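Local coordinates for putative electron transport related protein (PDB 4PQ1) that probably acts as a thiol-disulfide oxidoreductase of the thioredoxin-like DsbF type, cycling between a disulfide and a dithiol form to exchange electrons with partner proteins, at residues Lys45-Ala51 / Thr127-Lys133; Gly77-Gly81 / Thr102-Ile106; Lys11-Tyr16 / Pro137-Arg143; Gly29-Thr33 / Lys89-Gln93. All blocks are in the same frame, centred on the assembly; numbering follows the deposited sequence. Where two conformers were deposited one is given.

Contact 1 of 4, residues Lys45-Ala51 / Thr127-Lys133; sequences KIVVLNA and TTIVLDK
Two antiparallel strands at the heart of a thioredoxin-like sheet define this contact: residues 46-51 and 127-131 run with their axes 4.6 Å apart at closest approach and their N-to-C directions at 167°. Both backbones are extended, and the register sets Val-47 against Leu-131, Val-48 against Val-130, Leu-49 against Ile-129 and Asn-50 against Thr-128.

Backbone hydrogen bonds fix that register. Leu-49 and Ile-129 form a hydrogen-bonded pair, with Leu-49 N to Ile-129 O at 2.8 Å and Ile-129 N to Leu-49 O at 2.7 Å. In the next such pair Leu-131 N meets Val-47 O at 2.8 Å, whereas Val-47 N to Leu-131 O is weak at 3.4 Å.

Apolar contacts follow on one face: Leu-49 CD1 touches Leu-131 CD1 at 3.9 Å, both leucines being mt rotamers. On the other face, Val-48 CG1 lies 3.6 Å from Thr-128 CG2; beta-branched valine and threonine suit the extended backbone. A side-chain hydrogen bond lies on this second face: Asn-50 ND2 donates to Thr-128 OG1 at 3.0 Å, and the same amide also bonds to Glu-62, shortly after the CxxC.

Helices 147-156 and 63-73 cover the face of Val-48 and Val-130, while Leu-117 and Val-120 cover that of Leu-49 and Ile-129. Strands 77-83 and 137-141 flank the pair in the sheet.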
loop_
_atom_site.group_PDB
_atom_site.type_symbol
_atom_site.label_atom_id
_atom_site.label_comp_id
_atom_site.label_asym_id
_atom_site.label_seq_id
_atom_site.Cartn_x
_atom_site.Cartn_y
_atom_site.Cartn_z
ATOM N N LYS A 45 -6.839 -1.072 12.845
ATOM C CA LYS A 45 -7.481 -1.597 11.643
ATOM C C LYS A 45 -6.436 -2.147 10.665
ATOM O O LYS A 45 -5.289 -1.686 10.631
ATOM C CB LYS A 45 -8.314 -0.512 10.974
ATOM C CG LYS A 45 -9.421 0.088 11.829
ATOM C CD LYS A 45 -10.636 -0.817 11.876
ATOM C CE LYS A 45 -11.868 -0.057 12.358
ATOM N NZ LYS A 45 -12.965 -0.988 12.759
ATOM N N ILE A 46 -6.829 -3.147 9.888
ATOM C CA ILE A 46 -5.959 -3.689 8.856
ATOM C C ILE A 46 -5.740 -2.635 7.758
ATOM O O ILE A 46 -6.660 -1.893 7.406
ATOM C CB ILE A 46 -6.550 -4.969 8.244
ATOM C CG1 ILE A 46 -6.631 -6.077 9.291
ATOM C CG2 ILE A 46 -5.724 -5.438 7.059
ATOM C CD1 ILE A 46 -7.307 -7.322 8.759
ATOM N N VAL A 47 -4.514 -2.543 7.252
ATOM C CA VAL A 47 -4.191 -1.545 6.253
ATOM C C VAL A 47 -3.345 -2.142 5.132
ATOM O O VAL A 47 -2.254 -2.689 5.376
ATOM C CB VAL A 47 -3.448 -0.345 6.863
ATOM C CG1 VAL A 47 -3.002 0.591 5.761
ATOM C CG2 VAL A 47 -4.347 0.403 7.862
ATOM N N VAL A 48 -3.857 -2.042 3.903
ATOM C CA VAL A 48 -3.108 -2.503 2.744
ATOM C C VAL A 48 -2.528 -1.313 1.989
ATOM O O VAL A 48 -3.269 -0.541 1.370
ATOM C CB VAL A 48 -3.986 -3.346 1.795
ATOM C CG1 VAL A 48 -3.174 -3.826 0.610
ATOM C CG2 VAL A 48 -4.571 -4.530 2.541
ATOM N N LEU A 49 -1.204 -1.167 2.061
ATOM C CA LEU A 49 -0.473 -0.098 1.357
ATOM C C LEU A 49 -0.069 -0.534 -0.034
ATOM O O LEU A 49 0.467 -1.635 -0.225
ATOM C CB LEU A 49 0.795 0.297 2.120
ATOM C CG LEU A 49 0.702 0.753 3.560
ATOM C CD1 LEU A 49 2.100 0.751 4.143
ATOM C CD2 LEU A 49 0.078 2.136 3.598
ATOM N N ASN A 50 -0.287 0.348 -0.999
ATOM C CA ASN A 50 0.029 0.059 -2.386
ATOM C C ASN A 50 0.636 1.272 -3.060
ATOM O O ASN A 50 0.014 2.338 -3.129
ATOM C CB ASN A 50 -1.226 -0.397 -3.132
ATOM C CG ASN A 50 -0.982 -0.603 -4.603
ATOM O OD1 ASN A 50 -1.395 0.215 -5.413
ATOM N ND2 ASN A 50 -0.296 -1.688 -4.962
ATOM N N ALA A 51 1.879 1.116 -3.506
ATOM C CA ALA A 51 2.563 2.152 -4.272
ATOM C C ALA A 51 2.220 1.989 -5.746
ATOM O O ALA A 51 2.359 0.897 -6.312
ATOM C CB ALA A 51 4.058 2.080 -4.062
ATOM N N THR A 127 4.211 -1.949 -5.462
ATOM C CA THR A 127 4.567 -2.712 -4.260
ATOM C C THR A 127 3.332 -2.716 -3.389
ATOM O O THR A 127 2.637 -1.693 -3.278
ATOM C CB THR A 127 5.758 -2.102 -3.482
ATOM O OG1 THR A 127 6.971 -2.305 -4.220
ATOM C CG2 THR A 127 5.913 -2.743 -2.032
ATOM N N THR A 128 3.038 -3.863 -2.788
ATOM C CA THR A 128 1.918 -3.937 -1.869
ATOM C C THR A 128 2.358 -4.453 -0.510
ATOM O O THR A 128 3.003 -5.501 -0.408
ATOM C CB THR A 128 0.799 -4.832 -2.404
ATOM O OG1 THR A 128 0.300 -4.277 -3.620
ATOM C CG2 THR A 128 -0.333 -4.910 -1.391
ATOM N N ILE A 129 2.018 -3.709 0.534
ATOM C CA ILE A 129 2.336 -4.146 1.888
ATOM C C ILE A 129 1.074 -4.324 2.716
ATOM O O ILE A 129 0.294 -3.385 2.883
ATOM C CB ILE A 129 3.267 -3.166 2.587
ATOM C CG1 ILE A 129 4.551 -3.010 1.768
ATOM C CG2 ILE A 129 3.568 -3.668 4.011
ATOM C CD1 ILE A 129 5.471 -1.939 2.271
ATOM N N VAL A 130 0.872 -5.537 3.228
ATOM C CA VAL A 130 -0.287 -5.795 4.079
ATOM C C VAL A 130 0.137 -5.625 5.535
ATOM O O VAL A 130 0.971 -6.374 6.020
ATOM C CB VAL A 130 -0.872 -7.209 3.866
ATOM C CG1 VAL A 130 -2.125 -7.381 4.687
ATOM C CG2 VAL A 130 -1.186 -7.459 2.385
ATOM N N LEU A 131 -0.409 -4.614 6.206
ATOM C CA LEU A 131 -0.124 -4.379 7.614
ATOM C C LEU A 131 -1.195 -5.034 8.479
ATOM O O LEU A 131 -2.366 -5.046 8.087
ATOM C CB LEU A 131 -0.066 -2.882 7.911
ATOM C CG LEU A 131 0.864 -2.019 7.077
ATOM C CD1 LEU A 131 0.718 -0.561 7.514
ATOM C CD2 LEU A 131 2.284 -2.486 7.228
ATOM N N ASP A 132 -0.814 -5.574 9.646
ATOM C CA ASP A 132 -1.811 -6.170 10.544
ATOM C C ASP A 132 -2.392 -5.069 11.416
ATOM O O ASP A 132 -2.156 -3.899 11.158
ATOM C CB ASP A 132 -1.227 -7.325 11.404
ATOM C CG ASP A 132 -0.074 -6.893 12.314
ATOM O OD1 ASP A 132 -0.010 -5.712 12.719
ATOM O OD2 ASP A 132 0.781 -7.757 12.639
ATOM N N LYS A 133 -3.108 -5.432 12.476
ATOM C CA LYS A 133 -3.814 -4.424 13.264
ATOM C C LYS A 133 -2.856 -3.541 14.068
ATOM O O LYS A 133 -3.245 -2.478 14.563
ATOM C CB LYS A 133 -4.823 -5.093 14.200
ATOM C CG LYS A 133 -6.149 -5.442 13.538
ATOM C CD LYS A 133 -7.058 -6.127 14.541
ATOM C CE LYS A 133 -8.393 -6.482 13.933
ATOM N NZ LYS A 133 -9.340 -6.954 14.986
#

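Contact 2 of 4, residues Gly77-Gly81 / Thr102-Ile106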
loop_
_atom_site.group_PDB
_atom_site.type_symbol
_atom_site.label_atom_id
_atom_site.label_comp_id
_atom_site.label_asym_id
_atom_site.label_seq_id
_atom_site.Cartn_x
_atom_site.Cartn_y
_atom_site.Cartn_z
ATOM N N GLY A 77 -10.941 -2.569 7.875
ATOM C CA GLY A 77 -9.756 -1.895 7.378
ATOM C C GLY A 77 -9.933 -1.123 6.087
ATOM O O GLY A 77 -11.034 -0.690 5.752
ATOM N N THR A 78 -8.832 -0.963 5.357
ATOM C CA THR A 78 -8.789 -0.066 4.210
ATOM C C THR A 78 -7.553 -0.320 3.357
ATOM O O THR A 78 -6.525 -0.788 3.854
ATOM C CB THR A 78 -8.775 1.418 4.655
ATOM O OG1 THR A 78 -9.009 2.265 3.526
ATOM C CG2 THR A 78 -7.419 1.793 5.250
ATOM N N VAL A 79 -7.655 -0.012 2.067
ATOM C CA VAL A 79 -6.469 0.128 1.233
ATOM C C VAL A 79 -6.041 1.590 1.317
ATOM O O VAL A 79 -6.884 2.479 1.429
ATOM C CB VAL A 79 -6.734 -0.283 -0.238
ATOM C CG1 VAL A 79 -5.500 -0.040 -1.106
ATOM C CG2 VAL A 79 -7.162 -1.760 -0.313
ATOM N N VAL A 80 -4.738 1.835 1.321
ATOM C CA VAL A 80 -4.206 3.193 1.185
ATOM C C VAL A 80 -3.157 3.237 0.092
ATOM O O VAL A 80 -2.137 2.564 0.175
ATOM C CB VAL A 80 -3.576 3.704 2.481
ATOM C CG1 VAL A 80 -2.927 5.064 2.226
ATOM C CG2 VAL A 80 -4.628 3.801 3.561
ATOM N N GLY A 81 -3.410 4.018 -0.952
ATOM C CA GLY A 81 -2.484 4.070 -2.060
ATOM C C GLY A 81 -1.366 5.032 -1.763
ATOM O O GLY A 81 -1.531 6.009 -1.023
ATOM N N THR A 102 -12.235 4.054 -4.740
ATOM C CA THR A 102 -12.844 4.819 -3.666
ATOM C C THR A 102 -11.981 4.910 -2.421
ATOM O O THR A 102 -12.393 5.523 -1.435
ATOM C CB THR A 102 -14.203 4.236 -3.263
ATOM O OG1 THR A 102 -14.015 2.940 -2.693
ATOM C CG2 THR A 102 -15.098 4.115 -4.478
ATOM N N TYR A 103 -10.782 4.325 -2.462
ATOM C CA TYR A 103 -9.880 4.409 -1.312
ATOM C C TYR A 103 -8.854 5.543 -1.446
ATOM O O TYR A 103 -8.508 5.951 -2.567
ATOM C CB TYR A 103 -9.182 3.067 -1.086
ATOM C CG TYR A 103 -8.369 2.520 -2.234
ATOM C CD1 TYR A 103 -7.051 2.926 -2.437
ATOM C CD2 TYR A 103 -8.894 1.555 -3.083
ATOM C CE1 TYR A 103 -6.289 2.405 -3.475
ATOM C CE2 TYR A 103 -8.140 1.027 -4.120
ATOM C CZ TYR A 103 -6.840 1.454 -4.306
ATOM O OH TYR A 103 -6.085 0.938 -5.326
ATOM N N PRO A 104 -8.369 6.067 -0.304
ATOM C CA PRO A 104 -7.508 7.252 -0.360
ATOM C C PRO A 104 -6.095 6.919 -0.811
ATOM O O PRO A 104 -5.663 5.766 -0.676
ATOM C CB PRO A 104 -7.507 7.742 1.084
ATOM C CG PRO A 104 -7.613 6.490 1.883
ATOM C CD PRO A 104 -8.460 5.533 1.073
ATOM N N SER A 105 -5.400 7.913 -1.359
ATOM C CA SER A 105 -3.996 7.770 -1.715
ATOM C C SER A 105 -3.205 8.923 -1.132
ATOM O O SER A 105 -3.674 10.058 -1.111
ATOM C CB SER A 105 -3.793 7.728 -3.239
ATOM O OG SER A 105 -4.039 6.439 -3.777
ATOM N N ILE A 106 -2.010 8.624 -0.642
ATOM C CA ILE A 106 -1.065 9.673 -0.322
ATOM C C ILE A 106 -0.373 10.125 -1.600
ATOM O O ILE A 106 0.156 9.300 -2.352
ATOM C CB ILE A 106 -0.027 9.202 0.699
ATOM C CG1 ILE A 106 -0.724 8.863 2.017
ATOM C CG2 ILE A 106 1.050 10.255 0.880
ATOM C CD1 ILE A 106 0.227 8.460 3.089
#
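Tyr-103 opens the contact, just before strand 105-107 begins. With chi1 near +60° its ring turns one face to Val-79, whose CG1 sits 3.6 Å from the ring centroid and 17° off the ring normal, a CH-pi contact over the face. Gly-81 N approaches the ring edge, 4.1 Å from Tyr-103 CD1, and His-70 of helix 63-73 also meets the ring, so a broad flat aromatic suits this buried place.

Pro-104 comes next. It lacks an N-H, and its CD lies 3.5 Å from Val-79 O, a carbonyl that instead accepts a hydrogen bond from Thr-78 OG1 at 3.0 Å. Pro-104 O is well used, taking the hydrogen bond of Gly-81 N at 2.9 Å.

Ser-105 is the parallel partner of Gly-81, and their CA atoms are only 4.0 Å apart. A CB on Gly-81 would collide with Ser-105 OG, so the missing side chain permits this tight pairing; that hydroxyl bonds to Trp-52.

Ile-106 then returns the second backbone bond, its N donating to Gly-81 O at 2.7 Å, while its CG1 lies 4.4 Å from Val-80 CG1.

Strands 77-83 and 105-107 belong to a beta-alpha-beta unit through helix 89-98. Their parallel pairing here is therefore short: two backbone bonds from Gly-81 straddle Ser-105, and proline and tyrosine replace regular pairing with side-chain packing ahead of them.

Contact 3 of 4, residues Lys11-Tyr16 / Pro137-Arg143; sequences KTEIFY and PAAVFLR
Extended edge strand 13-15 lies along equally extended strand 139-141, antiparallel at 179° with axes 4.7 Å apart. Glu-13 faces Phe-141, Ile-14 Val-140 and Phe-15 Ala-139. Ile-14 N to Val-140 O (2.9 Å) and Val-140 N to Ile-14 O (2.8 Å) hold the centre; Leu-142 N to Thr-12 O (2.6 Å) and Tyr-16 N to Ala-138 O (2.9 Å) extend the pairing.

Small Ala-139 makes a hollow for the Phe-15 ring (m rotamer), whose CD1 lies 3.6 Å from Ala-139 CB and CE1 3.9 Å from Phe-141 CZ. The Phe-141 ring packs against the Glu-13 stem, its CD1 3.7 Å from Glu-13 CB. Tyr-16 CE1 abuts Val-140 CG2 at 3.8 Å.

Toward strand 127-131, Ala-138 and Ala-139 both face Val-130, a classic beta bulge. A water bridges Tyr-16 O and Ala-138 O. Glu-13 OE2 meets Arg-143 NE at 2.8 Å in a salt bridge; Arg-143 also pairs with Asp-149, so charge supplements a join made mainly by backbone bonds and apolar contact.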
loop_
_atom_site.group_PDB
_atom_site.type_symbol
_atom_site.label_atom_id
_atom_site.label_comp_id
_atom_site.label_asym_id
_atom_site.label_seq_id
_atom_site.Cartn_x
_atom_site.Cartn_y
_atom_site.Cartn_z
ATOM N N LYS A 11 13.567 -13.034 -4.154
ATOM C CA LYS A 11 12.148 -13.348 -4.108
ATOM C C LYS A 11 11.323 -12.109 -4.375
ATOM O O LYS A 11 11.775 -11.003 -4.106
ATOM C CB LYS A 11 11.769 -13.942 -2.745
ATOM C CG LYS A 11 12.420 -15.290 -2.417
ATOM C CD LYS A 11 12.250 -15.656 -0.930
ATOM C CE LYS A 11 12.397 -17.155 -0.663
ATOM N NZ LYS A 11 13.750 -17.677 -0.994
ATOM N N THR A 12 10.106 -12.305 -4.885
ATOM C CA THR A 12 9.189 -11.205 -5.203
ATOM C C THR A 12 8.133 -10.988 -4.119
ATOM O O THR A 12 7.284 -10.100 -4.215
ATOM C CB THR A 12 8.469 -11.447 -6.544
ATOM O OG1 THR A 12 7.975 -12.794 -6.579
ATOM C CG2 THR A 12 9.408 -11.213 -7.726
ATOM N N GLU A 13 8.174 -11.808 -3.078
ATOM C CA GLU A 13 7.254 -11.624 -1.970
ATOM C C GLU A 13 7.892 -12.173 -0.699
ATOM O O GLU A 13 8.729 -13.071 -0.759
ATOM C CB GLU A 13 5.911 -12.298 -2.250
ATOM C CG GLU A 13 5.997 -13.796 -2.511
ATOM C CD GLU A 13 6.471 -14.128 -3.905
ATOM O OE1 GLU A 13 7.274 -15.072 -4.037
ATOM O OE2 GLU A 13 6.037 -13.452 -4.879
ATOM N N ILE A 14 7.495 -11.603 0.434
ATOM C CA ILE A 14 8.000 -11.978 1.762
ATOM C C ILE A 14 6.855 -11.983 2.764
ATOM O O ILE A 14 6.012 -11.083 2.753
ATOM C CB ILE A 14 9.098 -11.001 2.256
ATOM C CG1 ILE A 14 10.232 -10.886 1.236
ATOM C CG2 ILE A 14 9.646 -11.440 3.610
ATOM C CD1 ILE A 14 11.121 -12.123 1.185
ATOM N N PHE A 15 6.827 -12.988 3.640
ATOM C CA PHE A 15 5.795 -13.058 4.663
ATOM C C PHE A 15 6.406 -13.017 6.060
ATOM O O PHE A 15 7.487 -13.547 6.275
ATOM C CB PHE A 15 4.968 -14.325 4.465
ATOM C CG PHE A 15 4.267 -14.366 3.151
ATOM C CD1 PHE A 15 3.018 -13.782 3.008
ATOM C CD2 PHE A 15 4.880 -14.944 2.037
ATOM C CE1 PHE A 15 2.372 -13.792 1.775
ATOM C CE2 PHE A 15 4.248 -14.960 0.805
ATOM C CZ PHE A 15 2.989 -14.381 0.669
ATOM N N TYR A 16 5.728 -12.369 7.003
ATOM C CA TYR A 16 6.250 -12.270 8.367
ATOM C C TYR A 16 5.312 -12.876 9.404
ATOM O O TYR A 16 4.145 -12.468 9.552
ATOM C CB TYR A 16 6.532 -10.814 8.739
ATOM C CG TYR A 16 7.448 -10.098 7.774
ATOM C CD1 TYR A 16 6.945 -9.491 6.625
ATOM C CD2 TYR A 16 8.805 -10.007 8.017
ATOM C CE1 TYR A 16 7.770 -8.825 5.746
ATOM C CE2 TYR A 16 9.640 -9.345 7.146
ATOM C CZ TYR A 16 9.122 -8.760 6.011
ATOM O OH TYR A 16 9.964 -8.100 5.144
ATOM N N PRO A 137 4.119 -5.076 9.025
ATOM C CA PRO A 137 3.863 -5.836 7.801
ATOM C C PRO A 137 3.742 -7.337 8.062
ATOM O O PRO A 137 4.544 -7.916 8.784
ATOM C CB PRO A 137 5.076 -5.503 6.927
ATOM C CG PRO A 137 5.475 -4.134 7.371
ATOM C CD PRO A 137 5.258 -4.154 8.873
ATOM N N ALA A 138 2.706 -7.938 7.487
ATOM C CA ALA A 138 2.515 -9.382 7.512
ATOM C C ALA A 138 2.983 -9.968 6.191
ATOM O O ALA A 138 3.287 -11.158 6.088
ATOM C CB ALA A 138 1.061 -9.712 7.758
ATOM N N ALA A 139 3.011 -9.119 5.165
ATOM C CA ALA A 139 3.416 -9.544 3.835
ATOM C C ALA A 139 3.883 -8.336 3.031
ATOM O O ALA A 139 3.286 -7.264 3.109
ATOM C CB ALA A 139 2.266 -10.258 3.127
ATOM N N VAL A 140 4.964 -8.510 2.278
ATOM C CA VAL A 140 5.387 -7.513 1.304
ATOM C C VAL A 140 5.480 -8.135 -0.084
ATOM O O VAL A 140 6.147 -9.151 -0.274
ATOM C CB VAL A 140 6.744 -6.886 1.669
ATOM C CG1 VAL A 140 7.165 -5.849 0.593
ATOM C CG2 VAL A 140 6.686 -6.276 3.080
ATOM N N PHE A 141 4.802 -7.523 -1.046
ATOM C CA PHE A 141 4.779 -8.021 -2.417
ATOM C C PHE A 141 5.527 -7.075 -3.342
ATOM O O PHE A 141 5.106 -5.929 -3.527
ATOM C CB PHE A 141 3.340 -8.188 -2.915
ATOM C CG PHE A 141 2.566 -9.272 -2.208
ATOM C CD1 PHE A 141 2.663 -10.590 -2.620
ATOM C CD2 PHE A 141 1.720 -8.966 -1.145
ATOM C CE1 PHE A 141 1.951 -11.590 -1.971
ATOM C CE2 PHE A 141 1.010 -9.959 -0.500
ATOM C CZ PHE A 141 1.123 -11.277 -0.912
ATOM N N LEU A 142 6.636 -7.550 -3.912
ATOM C CA LEU A 142 7.446 -6.746 -4.827
ATOM C C LEU A 142 7.069 -7.090 -6.268
ATOM O O LEU A 142 7.914 -7.385 -7.114
ATOM C CB LEU A 142 8.938 -6.982 -4.583
ATOM C CG LEU A 142 9.371 -6.742 -3.126
ATOM C CD1 LEU A 142 10.834 -7.116 -2.921
ATOM C CD2 LEU A 142 9.094 -5.296 -2.686
ATOM N N ARG A 143 5.773 -7.046 -6.523
ATOM C CA ARG A 143 5.216 -7.483 -7.769
ATOM C C ARG A 143 3.772 -7.064 -7.758
ATOM O O ARG A 143 3.237 -6.732 -6.704
ATOM C CB ARG A 143 5.349 -8.996 -7.955
ATOM C CG ARG A 143 4.697 -9.826 -6.860
ATOM C CD ARG A 143 4.477 -11.250 -7.346
ATOM N NE ARG A 143 3.957 -12.146 -6.318
ATOM C CZ ARG A 143 2.671 -12.427 -6.145
ATOM N NH1 ARG A 143 1.758 -11.874 -6.929
ATOM N NH2 ARG A 143 2.294 -13.266 -5.189
HETATM O O HOH W 1 2.225 -13.467 7.211
#

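Contact 4 of 4, residues Gly29-Thr33 / Lys89-Gln93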
loop_
_atom_site.group_PDB
_atom_site.type_symbol
_atom_site.label_atom_id
_atom_site.label_comp_id
_atom_site.label_asym_id
_atom_site.label_seq_id
_atom_site.Cartn_x
_atom_site.Cartn_y
_atom_site.Cartn_z
ATOM N N GLY A 29 0.483 12.284 5.008
ATOM C CA GLY A 29 0.831 13.100 3.849
ATOM C C GLY A 29 -0.309 13.787 3.109
ATOM O O GLY A 29 -1.488 13.622 3.439
ATOM N N GLU A 30 0.049 14.575 2.100
ATOM C CA GLU A 30 -0.944 15.206 1.235
ATOM C C GLU A 30 -1.741 14.112 0.526
ATOM O O GLU A 30 -1.169 13.170 -0.026
ATOM C CB GLU A 30 -0.274 16.148 0.216
ATOM C CG GLU A 30 -1.258 16.813 -0.746
ATOM C CD GLU A 30 -0.593 17.502 -1.945
ATOM O OE1 GLU A 30 0.577 17.925 -1.825
ATOM O OE2 GLU A 30 -1.249 17.627 -3.010
ATOM N N GLY A 31 -3.062 14.223 0.540
ATOM C CA GLY A 31 -3.876 13.242 -0.145
ATOM C C GLY A 31 -3.958 13.524 -1.631
ATOM O O GLY A 31 -3.617 14.612 -2.086
ATOM N N LEU A 32 -4.407 12.537 -2.393
ATOM C CA LEU A 32 -4.557 12.697 -3.834
ATOM C C LEU A 32 -5.933 13.254 -4.145
ATOM O O LEU A 32 -6.112 14.005 -5.101
ATOM C CB LEU A 32 -4.346 11.361 -4.544
ATOM C CG LEU A 32 -4.511 11.318 -6.062
ATOM C CD1 LEU A 32 -3.424 12.138 -6.742
ATOM C CD2 LEU A 32 -4.482 9.855 -6.508
ATOM N N THR A 33 -6.904 12.883 -3.323
ATOM C CA THR A 33 -8.270 13.374 -3.476
ATOM C C THR A 33 -8.806 13.925 -2.160
ATOM O O THR A 33 -10.014 14.018 -1.965
ATOM C CB THR A 33 -9.210 12.275 -3.994
ATOM O OG1 THR A 33 -9.112 11.125 -3.141
ATOM C CG2 THR A 33 -8.850 11.888 -5.441
ATOM N N LYS A 89 -0.345 15.973 -10.745
ATOM C CA LYS A 89 -1.354 15.421 -9.855
ATOM C C LYS A 89 -2.682 15.181 -10.575
ATOM O O LYS A 89 -3.383 14.205 -10.284
ATOM C CB LYS A 89 -1.575 16.346 -8.655
ATOM C CG LYS A 89 -2.330 15.695 -7.516
ATOM C CD LYS A 89 -2.514 16.650 -6.354
ATOM C CE LYS A 89 -2.999 15.920 -5.117
ATOM N NZ LYS A 89 -3.165 16.834 -3.948
ATOM N N ASN A 90 -3.019 16.042 -11.538
ATOM C CA ASN A 90 -4.377 16.013 -12.080
ATOM C C ASN A 90 -4.691 14.749 -12.857
ATOM O O ASN A 90 -5.841 14.331 -12.923
ATOM C CB ASN A 90 -4.665 17.258 -12.939
ATOM C CG ASN A 90 -3.676 17.476 -14.062
ATOM O OD1 ASN A 90 -2.638 16.819 -14.171
ATOM N ND2 ASN A 90 -3.988 18.459 -14.899
ATOM N N ILE A 91 -3.674 14.106 -13.402
ATOM C CA ILE A 91 -3.921 12.900 -14.175
ATOM C C ILE A 91 -4.043 11.694 -13.231
ATOM O O ILE A 91 -4.808 10.756 -13.493
ATOM C CB ILE A 91 -2.814 12.709 -15.235
ATOM C CG1 ILE A 91 -3.183 11.630 -16.253
ATOM C CG2 ILE A 91 -1.485 12.452 -14.585
ATOM C CD1 ILE A 91 -2.227 11.590 -17.438
ATOM N N ALA A 92 -3.339 11.741 -12.100
ATOM C CA ALA A 92 -3.492 10.711 -11.082
ATOM C C ALA A 92 -4.902 10.772 -10.501
ATOM O O ALA A 92 -5.561 9.747 -10.356
ATOM C CB ALA A 92 -2.439 10.873 -9.997
ATOM N N GLN A 93 -5.377 11.972 -10.183
ATOM C CA GLN A 93 -6.751 12.132 -9.713
ATOM C C GLN A 93 -7.778 11.670 -10.744
ATOM O O GLN A 93 -8.792 11.058 -10.390
ATOM C CB GLN A 93 -7.028 13.579 -9.358
ATOM C CG GLN A 93 -6.054 14.170 -8.398
ATOM C CD GLN A 93 -6.197 15.663 -8.336
ATOM O OE1 GLN A 93 -6.348 16.330 -9.370
ATOM N NE2 GLN A 93 -6.167 16.209 -7.125
#
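This is a loop-to-helix contact, an apolar plug flanked by polar links, in which the end of strand 28-30 and the residues after it meet an early turn of helix 89-98, near strand 105-107. Leu-32 is the plug. Its CD1 lies 3.6 Å from Ala-92 CB, 3.7 Å from Gln-93 CG and 3.8 Å from Lys-89 CG, so one methyl group is met by three residues of a single helical turn. Alanine suits the middle of that surface because its small side chain lets the leucine come close, and Leu-32 also packs on Tyr-107 and Asn-83.

Polar groups border the plug. Gln-93 NE2 donates to Leu-32 O at 3.0 Å, satisfying a loop carbonyl. The extended Lys-89 side chain covers Leu-32 with its methylenes and carries its amine to Gly-31 O, NZ and O being modelled 2.9 Å apart as a hydrogen bond. The same amine forms a salt bridge with the Glu-30 carboxylate; the two are modelled too close together, so NZ is not exactly placed in either link.

Long side chains with apolar stems and polar tips thus serve twice. The chemistry implies a joint in which the leucine supplies the buried contact and the helix side chains satisfy carbonyl oxygens of the loop.

Contacts 1, 2 and 3 share one mixed sheet, ordered 13-15, 137-141, 127-131, 46-52, 77-83, 105-107. Contact 1 is central, its centre 9 Å from that of contact 2 and 11 Å from that of contact 3; the latter two lie on opposite sides of the chain's centre, about 19 Å between centres. Contact 4 lies beyond contact 2, 12 Å between centres, joined to it by a probable hydrogen bond between Leu-32 N and Ser-105 O (2.9 Å). Along the chain contact 3 encloses the others, contact 2 is nested within the loop of contact 1, and contact 4 crosses both. Contact 3 adds an edge strand to the thioredoxin-like sheet of the protein that carries the Cys-56/Cys-59 disulfide.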